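Translation initiation factor eIF2 assembly protein (Schizosaccharomyces pombe, PDB 4ZGP) acts as an ATP-dependent chaperone that binds the gamma subunit of eIF2 and so lets it assemble with the alpha and beta subunits. Local coordinates at residues A48-I54 / S177-K183; I101-I105 / T136-V141; V112-L116 / V141-L145. All coordinates share one frame; numbering follows the deposited sequence. Where two conformers were deposited one is given.

Contact 1 (A48-I54 / S177-K183). With ADP (adenosine-5'-diphosphate), chain C.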
loop_
_atom_site.group_PDB
_atom_site.type_symbol
_atom_site.label_atom_id
_atom_site.label_comp_id
_atom_site.label_asym_id
_atom_site.label_seq_id
_atom_site.Cartn_x
_atom_site.Cartn_y
_atom_site.Cartn_z
ATOM N N ALA A 48 0.923 -5.625 -11.871
ATOM C CA ALA A 48 1.912 -6.083 -10.905
ATOM C C ALA A 48 2.159 -7.571 -11.046
ATOM O O ALA A 48 1.316 -8.301 -11.578
ATOM C CB ALA A 48 1.459 -5.745 -9.455
ATOM N N LYS A 49 3.326 -8.020 -10.593
ATOM C CA LYS A 49 3.617 -9.448 -10.500
ATOM C C LYS A 49 3.864 -9.801 -9.061
ATOM O O LYS A 49 4.460 -9.025 -8.309
ATOM C CB LYS A 49 4.846 -9.843 -11.334
ATOM C CG LYS A 49 4.705 -9.574 -12.820
ATOM C CD LYS A 49 3.877 -10.648 -13.507
ATOM C CE LYS A 49 3.804 -10.421 -15.013
ATOM N NZ LYS A 49 3.043 -11.501 -15.710
ATOM N N VAL A 50 3.407 -10.975 -8.655
ATOM C CA VAL A 50 3.645 -11.414 -7.294
ATOM C C VAL A 50 4.485 -12.682 -7.248
ATOM O O VAL A 50 4.141 -13.684 -7.872
ATOM C CB VAL A 50 2.312 -11.655 -6.538
ATOM C CG1 VAL A 50 2.587 -12.025 -5.105
ATOM C CG2 VAL A 50 1.463 -10.407 -6.582
ATOM N N ILE A 51 5.587 -12.630 -6.512
ATOM C CA ILE A 51 6.378 -13.830 -6.257
ATOM C C ILE A 51 6.049 -14.393 -4.880
ATOM O O ILE A 51 6.399 -13.811 -3.857
ATOM C CB ILE A 51 7.875 -13.539 -6.364
ATOM C CG1 ILE A 51 8.199 -13.060 -7.774
ATOM C CG2 ILE A 51 8.678 -14.794 -6.017
ATOM C CD1 ILE A 51 9.608 -12.494 -7.918
ATOM N N LYS A 52 5.358 -15.532 -4.859
ATOM C CA LYS A 52 4.803 -16.066 -3.630
ATOM C C LYS A 52 4.839 -17.596 -3.649
ATOM O O LYS A 52 4.375 -18.206 -4.604
ATOM C CB LYS A 52 3.367 -15.578 -3.440
ATOM C CG LYS A 52 2.768 -15.885 -2.071
ATOM C CD LYS A 52 1.292 -15.503 -2.041
ATOM C CE LYS A 52 0.649 -15.754 -0.671
ATOM N NZ LYS A 52 1.332 -15.021 0.430
ATOM N N PRO A 53 5.413 -18.209 -2.607
ATOM C CA PRO A 53 6.068 -17.491 -1.509
ATOM C C PRO A 53 7.383 -16.845 -1.931
ATOM O O PRO A 53 7.944 -17.169 -2.977
ATOM C CB PRO A 53 6.312 -18.580 -0.463
ATOM C CG PRO A 53 6.315 -19.849 -1.231
ATOM C CD PRO A 53 5.350 -19.660 -2.360
ATOM N N ILE A 54 7.848 -15.908 -1.122
ATOM C CA ILE A 54 9.104 -15.226 -1.386
ATOM C C ILE A 54 10.254 -16.231 -1.278
ATOM O O ILE A 54 10.268 -17.060 -0.370
ATOM C CB ILE A 54 9.295 -14.033 -0.402
ATOM C CG1 ILE A 54 10.460 -13.146 -0.827
ATOM C CG2 ILE A 54 9.452 -14.523 1.041
ATOM C CD1 ILE A 54 10.441 -11.814 -0.138
ATOM N N SER A 177 2.135 -16.797 4.004
ATOM C CA SER A 177 3.507 -16.707 3.512
ATOM C C SER A 177 3.839 -15.266 3.123
ATOM O O SER A 177 2.961 -14.529 2.681
ATOM C CB SER A 177 3.726 -17.639 2.316
ATOM O OG SER A 177 3.012 -17.204 1.171
ATOM N N PHE A 178 5.102 -14.873 3.270
ATOM C CA PHE A 178 5.534 -13.585 2.756
ATOM C C PHE A 178 5.584 -13.645 1.227
ATOM O O PHE A 178 5.744 -14.718 0.634
ATOM C CB PHE A 178 6.897 -13.196 3.342
ATOM C CG PHE A 178 6.846 -12.857 4.798
ATOM C CD1 PHE A 178 6.292 -11.658 5.223
ATOM C CD2 PHE A 178 7.346 -13.731 5.747
ATOM C CE1 PHE A 178 6.233 -11.339 6.563
ATOM C CE2 PHE A 178 7.308 -13.413 7.098
ATOM C CZ PHE A 178 6.740 -12.213 7.508
ATOM N N GLU A 179 5.417 -12.495 0.586
ATOM C CA GLU A 179 5.368 -12.429 -0.867
ATOM C C GLU A 179 6.174 -11.229 -1.305
ATOM O O GLU A 179 6.243 -10.232 -0.590
ATOM C CB GLU A 179 3.918 -12.332 -1.363
ATOM C CG GLU A 179 3.192 -11.125 -0.778
ATOM C CD GLU A 179 1.683 -11.253 -0.822
ATOM O OE1 GLU A 179 1.178 -12.381 -0.679
ATOM O OE2 GLU A 179 1.005 -10.219 -0.984
ATOM N N LEU A 180 6.811 -11.349 -2.462
ATOM C CA LEU A 180 7.502 -10.241 -3.074
ATOM C C LEU A 180 6.648 -9.689 -4.201
ATOM O O LEU A 180 6.369 -10.367 -5.195
ATOM C CB LEU A 180 8.881 -10.671 -3.600
ATOM C CG LEU A 180 9.597 -9.602 -4.424
ATOM C CD1 LEU A 180 9.793 -8.356 -3.608
ATOM C CD2 LEU A 180 10.942 -10.129 -4.925
ATOM N N VAL A 181 6.240 -8.443 -4.034
ATOM C CA VAL A 181 5.414 -7.775 -5.011
ATOM C C VAL A 181 6.260 -6.833 -5.842
ATOM O O VAL A 181 6.992 -6.016 -5.310
ATOM C CB VAL A 181 4.271 -6.974 -4.323
ATOM C CG1 VAL A 181 3.430 -6.256 -5.359
ATOM C CG2 VAL A 181 3.419 -7.908 -3.468
ATOM N N LEU A 182 6.148 -6.958 -7.154
ATOM C CA LEU A 182 6.760 -6.006 -8.060
ATOM C C LEU A 182 5.658 -5.309 -8.858
ATOM O O LEU A 182 5.030 -5.893 -9.739
ATOM C CB LEU A 182 7.756 -6.724 -8.993
ATOM C CG LEU A 182 8.859 -7.466 -8.237
ATOM C CD1 LEU A 182 9.688 -8.322 -9.185
ATOM C CD2 LEU A 182 9.762 -6.482 -7.456
ATOM N N LYS A 183 5.406 -4.049 -8.531
ATOM C CA LYS A 183 4.436 -3.255 -9.272
ATOM C C LYS A 183 5.081 -2.566 -10.437
ATOM O O LYS A 183 6.161 -2.018 -10.285
ATOM C CB LYS A 183 3.809 -2.215 -8.346
ATOM C CG LYS A 183 3.169 -2.909 -7.145
ATOM C CD LYS A 183 2.505 -1.946 -6.236
ATOM C CE LYS A 183 3.503 -0.989 -5.648
ATOM N NZ LYS A 183 2.736 0.181 -5.153
HETATM P PB ADP C . 1.500 2.598 1.157
HETATM O O1B ADP C . 0.008 2.316 1.070
HETATM O O2B ADP C . 2.261 1.614 2.027
HETATM O O3B ADP C . 1.764 4.074 1.369
HETATM P PA ADP C . 1.505 2.573 -1.741
HETATM O O1A ADP C . 0.137 3.174 -1.536
HETATM O O2A ADP C . 1.740 1.350 -2.612
HETATM O O3A ADP C . 2.144 2.239 -0.293
HETATM O "O5'" ADP C . 2.437 3.751 -2.308
HETATM C "C5'" ADP C . 3.375 4.454 -1.494
HETATM C "C4'" ADP C . 3.829 5.624 -2.349
HETATM O "O4'" ADP C . 4.721 5.151 -3.361
HETATM C "C3'" ADP C . 2.646 6.245 -3.074
HETATM O "O3'" ADP C . 2.202 7.434 -2.412
HETATM C "C2'" ADP C . 3.147 6.543 -4.471
HETATM O "O2'" ADP C . 3.497 7.923 -4.609
HETATM C "C1'" ADP C . 4.394 5.700 -4.642
HETATM N N9 ADP C . 4.059 4.592 -5.570
HETATM C C8 ADP C . 3.358 3.485 -5.242
HETATM N N7 ADP C . 3.219 2.663 -6.318
HETATM C C5 ADP C . 3.844 3.250 -7.364
HETATM C C6 ADP C . 4.082 2.910 -8.786
HETATM N N6 ADP C . 3.597 1.745 -9.288
HETATM N N1 ADP C . 4.787 3.791 -9.546
HETATM C C2 ADP C . 5.266 4.938 -9.015
HETATM N N3 ADP C . 5.088 5.311 -7.730
HETATM C C4 ADP C . 4.398 4.520 -6.866
HETATM O O HOH W 1 -0.170 -15.166 2.867
#

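Contact 2 (I101-I105 / T136-V141)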
loop_
_atom_site.group_PDB
_atom_site.type_symbol
_atom_site.label_atom_id
_atom_site.label_comp_id
_atom_site.label_asym_id
_atom_site.label_seq_id
_atom_site.Cartn_x
_atom_site.Cartn_y
_atom_site.Cartn_z
ATOM N N ILE A 101 13.360 -12.428 -10.260
ATOM C CA ILE A 101 13.019 -11.029 -10.061
ATOM C C ILE A 101 13.199 -10.227 -11.330
ATOM O O ILE A 101 12.331 -9.454 -11.711
ATOM C CB ILE A 101 13.862 -10.441 -8.936
ATOM C CG1 ILE A 101 13.497 -11.146 -7.624
ATOM C CG2 ILE A 101 13.704 -8.924 -8.862
ATOM C CD1 ILE A 101 14.346 -10.727 -6.456
ATOM N N GLU A 102 14.311 -10.429 -12.034
ATOM C CA GLU A 102 14.528 -9.593 -13.199
ATOM C C GLU A 102 13.683 -10.045 -14.391
ATOM O O GLU A 102 13.447 -9.271 -15.323
ATOM C CB GLU A 102 16.025 -9.541 -13.525
ATOM C CG GLU A 102 16.722 -8.604 -12.526
ATOM C CD GLU A 102 18.238 -8.621 -12.582
ATOM O OE1 GLU A 102 18.810 -9.461 -13.315
ATOM O OE2 GLU A 102 18.850 -7.774 -11.880
ATOM N N LYS A 103 13.198 -11.276 -14.350
ATOM C CA LYS A 103 12.228 -11.721 -15.342
ATOM C C LYS A 103 10.942 -10.901 -15.188
ATOM O O LYS A 103 10.398 -10.363 -16.160
ATOM C CB LYS A 103 11.947 -13.217 -15.183
ATOM C CG LYS A 103 10.777 -13.732 -16.010
ATOM C CD LYS A 103 10.578 -15.235 -15.835
ATOM C CE LYS A 103 11.425 -16.009 -16.829
ATOM N NZ LYS A 103 11.077 -15.621 -18.228
ATOM N N ALA A 104 10.482 -10.793 -13.949
ATOM C CA ALA A 104 9.300 -9.994 -13.631
ATOM C C ALA A 104 9.471 -8.523 -14.029
ATOM O O ALA A 104 8.569 -7.914 -14.602
ATOM C CB ALA A 104 8.984 -10.115 -12.156
ATOM N N ILE A 105 10.645 -7.960 -13.754
ATOM C CA ILE A 105 10.907 -6.577 -14.119
ATOM C C ILE A 105 10.820 -6.368 -15.625
ATOM O O ILE A 105 10.183 -5.424 -16.099
ATOM C CB ILE A 105 12.285 -6.127 -13.602
ATOM C CG1 ILE A 105 12.300 -6.176 -12.073
ATOM C CG2 ILE A 105 12.619 -4.722 -14.130
ATOM C CD1 ILE A 105 13.624 -5.759 -11.434
ATOM N N THR A 136 15.124 -0.861 -11.496
ATOM C CA THR A 136 15.252 -1.477 -12.817
ATOM C C THR A 136 16.030 -2.789 -12.782
ATOM O O THR A 136 16.099 -3.502 -13.781
ATOM C CB THR A 136 15.948 -0.526 -13.809
ATOM O OG1 THR A 136 17.222 -0.123 -13.270
ATOM C CG2 THR A 136 15.092 0.702 -14.040
ATOM N N THR A 137 16.625 -3.111 -11.643
ATOM C CA THR A 137 17.363 -4.363 -11.502
ATOM C C THR A 137 17.018 -5.012 -10.181
ATOM O O THR A 137 16.445 -4.364 -9.300
ATOM C CB THR A 137 18.896 -4.151 -11.554
ATOM O OG1 THR A 137 19.321 -3.486 -10.361
ATOM C CG2 THR A 137 19.288 -3.292 -12.752
ATOM N N ALA A 138 17.375 -6.281 -10.025
ATOM C CA ALA A 138 17.113 -6.962 -8.761
ATOM C C ALA A 138 17.914 -6.345 -7.628
ATOM O O ALA A 138 17.471 -6.313 -6.472
ATOM C CB ALA A 138 17.421 -8.461 -8.879
ATOM N N GLU A 139 19.103 -5.846 -7.954
ATOM C CA GLU A 139 19.938 -5.206 -6.953
ATOM C C GLU A 139 19.249 -3.995 -6.327
ATOM O O GLU A 139 19.291 -3.801 -5.105
ATOM C CB GLU A 139 21.266 -4.782 -7.571
ATOM C CG GLU A 139 22.291 -4.381 -6.552
ATOM C CD GLU A 139 23.604 -3.945 -7.193
ATOM O OE1 GLU A 139 24.612 -3.917 -6.464
ATOM O OE2 GLU A 139 23.626 -3.630 -8.410
ATOM N N GLU A 140 18.624 -3.189 -7.174
ATOM C CA GLU A 140 17.912 -2.010 -6.715
ATOM C C GLU A 140 16.686 -2.386 -5.888
ATOM O O GLU A 140 16.431 -1.788 -4.841
ATOM C CB GLU A 140 17.512 -1.144 -7.907
ATOM C CG GLU A 140 18.650 -0.289 -8.432
ATOM C CD GLU A 140 18.253 0.529 -9.640
ATOM O OE1 GLU A 140 17.495 0.014 -10.485
ATOM O OE2 GLU A 140 18.702 1.690 -9.742
ATOM N N VAL A 141 15.938 -3.377 -6.354
ATOM C CA VAL A 141 14.790 -3.873 -5.603
ATOM C C VAL A 141 15.211 -4.295 -4.192
ATOM O O VAL A 141 14.607 -3.882 -3.193
ATOM C CB VAL A 141 14.124 -5.059 -6.331
ATOM C CG1 VAL A 141 13.278 -5.896 -5.360
ATOM C CG2 VAL A 141 13.308 -4.559 -7.527
HETATM O O HOH W 2 20.839 -6.784 -10.741
#

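Contact 3 (V112-L116 / V141-L145). With ADP (adenosine-5'-diphosphate), chain C.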
loop_
_atom_site.group_PDB
_atom_site.type_symbol
_atom_site.label_atom_id
_atom_site.label_comp_id
_atom_site.label_asym_id
_atom_site.label_seq_id
_atom_site.Cartn_x
_atom_site.Cartn_y
_atom_site.Cartn_z
ATOM N N VAL A 112 10.100 -1.160 -11.943
ATOM C CA VAL A 112 9.104 -1.572 -10.942
ATOM C C VAL A 112 9.256 -0.861 -9.595
ATOM O O VAL A 112 10.305 -0.295 -9.290
ATOM C CB VAL A 112 9.158 -3.102 -10.679
ATOM C CG1 VAL A 112 9.033 -3.887 -11.983
ATOM C CG2 VAL A 112 10.431 -3.498 -9.933
ATOM N N VAL A 113 8.180 -0.888 -8.811
ATOM C CA VAL A 113 8.211 -0.511 -7.405
ATOM C C VAL A 113 7.956 -1.764 -6.570
ATOM O O VAL A 113 6.932 -2.419 -6.742
ATOM C CB VAL A 113 7.150 0.573 -7.078
ATOM C CG1 VAL A 113 7.054 0.787 -5.574
ATOM C CG2 VAL A 113 7.480 1.895 -7.778
ATOM N N PRO A 114 8.906 -2.136 -5.699
ATOM C CA PRO A 114 8.771 -3.370 -4.922
ATOM C C PRO A 114 8.037 -3.159 -3.610
ATOM O O PRO A 114 8.107 -2.056 -3.074
ATOM C CB PRO A 114 10.214 -3.757 -4.641
ATOM C CG PRO A 114 10.893 -2.379 -4.486
ATOM C CD PRO A 114 10.217 -1.495 -5.499
ATOM N N LYS A 115 7.366 -4.187 -3.100
ATOM C CA LYS A 115 6.831 -4.138 -1.722
ATOM C C LYS A 115 6.677 -5.581 -1.231
ATOM O O LYS A 115 6.778 -6.512 -2.031
ATOM C CB LYS A 115 5.494 -3.372 -1.661
ATOM C CG LYS A 115 4.357 -4.025 -2.436
ATOM C CD LYS A 115 3.041 -3.210 -2.387
ATOM C CE LYS A 115 2.341 -3.384 -1.035
ATOM N NZ LYS A 115 1.093 -2.550 -0.896
ATOM N N LEU A 116 6.486 -5.791 0.070
ATOM C CA LEU A 116 6.102 -7.121 0.530
ATOM C C LEU A 116 4.586 -7.112 0.704
ATOM O O LEU A 116 3.891 -6.397 -0.021
ATOM C CB LEU A 116 6.834 -7.536 1.806
ATOM C CG LEU A 116 8.370 -7.542 1.732
ATOM C CD1 LEU A 116 8.965 -8.193 2.962
ATOM C CD2 LEU A 116 8.901 -8.214 0.452
ATOM N N VAL A 141 15.938 -3.377 -6.354
ATOM C CA VAL A 141 14.790 -3.873 -5.603
ATOM C C VAL A 141 15.211 -4.295 -4.192
ATOM O O VAL A 141 14.607 -3.882 -3.193
ATOM C CB VAL A 141 14.124 -5.059 -6.331
ATOM C CG1 VAL A 141 13.278 -5.896 -5.360
ATOM C CG2 VAL A 141 13.308 -4.559 -7.527
ATOM N N LEU A 142 16.271 -5.090 -4.114
ATOM C CA LEU A 142 16.699 -5.688 -2.858
ATOM C C LEU A 142 17.269 -4.651 -1.900
ATOM O O LEU A 142 17.040 -4.711 -0.692
ATOM C CB LEU A 142 17.738 -6.788 -3.126
ATOM C CG LEU A 142 17.168 -8.043 -3.804
ATOM C CD1 LEU A 142 18.264 -8.940 -4.368
ATOM C CD2 LEU A 142 16.325 -8.812 -2.813
ATOM N N LEU A 143 18.015 -3.702 -2.447
ATOM C CA LEU A 143 18.619 -2.667 -1.620
ATOM C C LEU A 143 17.516 -1.819 -0.985
ATOM O O LEU A 143 17.538 -1.539 0.221
ATOM C CB LEU A 143 19.578 -1.821 -2.464
ATOM C CG LEU A 143 20.536 -0.850 -1.787
ATOM C CD1 LEU A 143 21.893 -0.912 -2.471
ATOM C CD2 LEU A 143 19.976 0.535 -1.904
ATOM N N LEU A 144 16.521 -1.457 -1.790
ATOM C CA LEU A 144 15.421 -0.634 -1.299
ATOM C C LEU A 144 14.603 -1.369 -0.227
ATOM O O LEU A 144 14.268 -0.800 0.816
ATOM C CB LEU A 144 14.529 -0.207 -2.469
ATOM C CG LEU A 144 13.392 0.786 -2.231
ATOM C CD1 LEU A 144 13.899 2.123 -1.669
ATOM C CD2 LEU A 144 12.649 1.023 -3.535
ATOM N N LEU A 145 14.299 -2.637 -0.468
ATOM C CA LEU A 145 13.534 -3.409 0.509
ATOM C C LEU A 145 14.298 -3.631 1.806
ATOM O O LEU A 145 13.712 -3.604 2.887
ATOM C CB LEU A 145 13.126 -4.769 -0.066
ATOM C CG LEU A 145 12.141 -4.740 -1.237
ATOM C CD1 LEU A 145 11.878 -6.162 -1.715
ATOM C CD2 LEU A 145 10.840 -4.058 -0.831
HETATM P PB ADP C . 1.500 2.598 1.157
HETATM O O1B ADP C . 0.008 2.316 1.070
HETATM O O2B ADP C . 2.261 1.614 2.027
HETATM O O3B ADP C . 1.764 4.074 1.369
HETATM P PA ADP C . 1.505 2.573 -1.741
HETATM O O1A ADP C . 0.137 3.174 -1.536
HETATM O O2A ADP C . 1.740 1.350 -2.612
HETATM O O3A ADP C . 2.144 2.239 -0.293
HETATM O "O5'" ADP C . 2.437 3.751 -2.308
HETATM C "C5'" ADP C . 3.375 4.454 -1.494
HETATM C "C4'" ADP C . 3.829 5.624 -2.349
HETATM O "O4'" ADP C . 4.721 5.151 -3.361
HETATM C "C3'" ADP C . 2.646 6.245 -3.074
HETATM O "O3'" ADP C . 2.202 7.434 -2.412
HETATM C "C2'" ADP C . 3.147 6.543 -4.471
HETATM O "O2'" ADP C . 3.497 7.923 -4.609
HETATM C "C1'" ADP C . 4.394 5.700 -4.642
HETATM N N9 ADP C . 4.059 4.592 -5.570
HETATM C C8 ADP C . 3.358 3.485 -5.242
HETATM N N7 ADP C . 3.219 2.663 -6.318
HETATM C C5 ADP C . 3.844 3.250 -7.364
HETATM C C6 ADP C . 4.082 2.910 -8.786
HETATM N N6 ADP C . 3.597 1.745 -9.288
HETATM N N1 ADP C . 4.787 3.791 -9.546
HETATM C C2 ADP C . 5.266 4.938 -9.015
HETATM N N3 ADP C . 5.088 5.311 -7.730
HETATM C C4 ADP C . 4.398 4.520 -6.866
#

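Contact 1 (A48-I54 / S177-K183)
In the small three-stranded antiparallel sheet of an ATP-grasp fold, edge strand 48-51 pairs with central strand 180-184. Two hydrogen-bonded pairs, Lys49 with Leu182 and Ile51 with Leu180, carry the register; the shortest bond runs from Ile51 N to Leu180 O (2.7 Å). On the face of Ile51, that side chain lies beside Leu180 pointing the same way, CD1 to CD2 at 4.0 Å, and helix 95-107 packs over both.

Beyond the strands the chain turns through a cis peptide at Pro53, and Ile54 N returns to Phe178 O (3.0 Å) from above the carbonyl plane. Lys52 runs extended until its last torsion bends (chi4 58°), which brings NZ to Ser177 OG (2.9 Å) and, as a salt bridge, to the anti lone pair of Glu179 OE1 (2.9 Å). Ser35 OG also bonds that oxygen. An alanine in place of Glu179 would probably leave the Lys52 ammonium without its countercharge and Ser35 without this acceptor.

At the other end, a bend at chi3 (-63°) helps carry Lys183 NZ to both N7 (2.8 Å) and O2A (3.0 Å) of ADP, a lysine that bridges adenine and alpha-phosphate, as in the nucleotide site of ATP-grasp proteins.

Contact 2 (I101-I105 / T136-V141)
The contact belongs to a capped helix N-terminus: Glu102 of helix 95-107 holds Ala138 N in the first turn of helix 138-146. That helix begins with a capping box formed by Thr137, the N-cap, and Glu140, and helix 95-107 packs against its first turn.

Glu102 reaches across with its chain extended beyond CG. Its OE2 accepts from Ala138 N at 2.8 Å, and the bond is nearly straight (169° at the hydrogen), made with the anti lone pair, on the side away from OE1. The amide so gripped lies in the first turn of a helix, where the helical backbone offers it no partner, and the positive end of the helix dipole would probably favour the negative charge of Glu102. The same side chain also lies against the methyl group of Ala138, with Glu102 CG 3.7 Å from Ala138 CB.

Beside this polar bond the contact is apolar. Ile101 sets CG2, the branch opposite its backbone N, 3.7 Å from Ala138 CB. The single methyl of Ala138 thus touches both Glu102 CG and Ile101 CG2. One turn on, Ile105 straddles the approach to the helix: CG2 rests near the carbonyl oxygen of Thr136, while CD1 reaches past Thr137 C to Val141 CG2 (4.1 Å).

Within the box, the return bond from Thr137 N to Glu140 OE1 is weak, and Thr136 N and OG1 also reach that oxygen; these bonds hold for one modelled conformer of Glu140 and are to that extent doubtful. The backbone half is firmer, with Glu140 N bonded to Thr137 OG1 at 3.3 Å.

Contact 3 (V112-L116 / V141-L145)
Pro114 presses its ring into the side of helix 138-146, meeting Val141, Leu144 and Leu145 together, and this meeting with three residues of the helix is the dense part of the contact. Pro114 CB lies 3.8 Å from Val141 CG1 and 3.9 Å from Leu145 CD2, while Pro114 CG meets Leu144 CD2 at 3.9 Å. Leu144 comes in at about a right angle to the ring and Leu145 slants across it. The two leucines reach the proline by different routes: CG of Leu144 stands opposite its backbone N (chi1 -173°), whereas that of Leu145 stands beside it (chi1 -66°). Val141 divides its work, since CG2 turns to Val112 CG2 (3.9 Å) at the strand's beginning and CG1 serves the proline.

The packing thins toward the end of the strand. Leu116 approaches Leu145 with a single methyl, CD2 to CD1 at 4.2 Å, and Lys115 offers little more than its CA. All the touching residues are buried; of the helix residues here only Leu143 is partly exposed, and Leu142, turned from the strand, is buried against Val58 and Tyr61 of helix 56-62.

Alternation along the strand gives its other face a different task. Val113 and Lys115 direct their side chains away from the helix: Val113 CG2 lies 3.7 Å from C6 of the ADP adenine, and Lys115, an ATP-binding residue, forms a salt bridge with Asp258 and a hydrogen bond to Trp118 O.

The segment axes approach to 8.7 Å and cross at -43°, with helix 138-146 lying on the Val112 and Pro114 face of the edge strand 112-115, strand 180-184 beside that strand, and helix 149-157 touching Leu116 and Leu145.

The three contacts build one layered unit, sheet against helices, beside the nucleotide. Contacts 1 and 3 share the three-stranded sheet, their centres 10 Å apart, and are joined by probable hydrogen bonds from Val113 N to Lys183 O (2.7 Å) and from Val181 N to Lys115 O (2.8 Å). Both touch ADP, contact 1 through Lys183 and contact 3 through Val113. Contact 2 forms the layer behind: the side chain of Thr136 is about 12 Å from ADP. Leu182 connects that layer to the sheet, with CD1 3.5 Å from Ala104 CB. Val141 belongs to contacts 2 and 3 alike, whose centres are 9 Å apart, and along the chain both lie between the segments of contact 1.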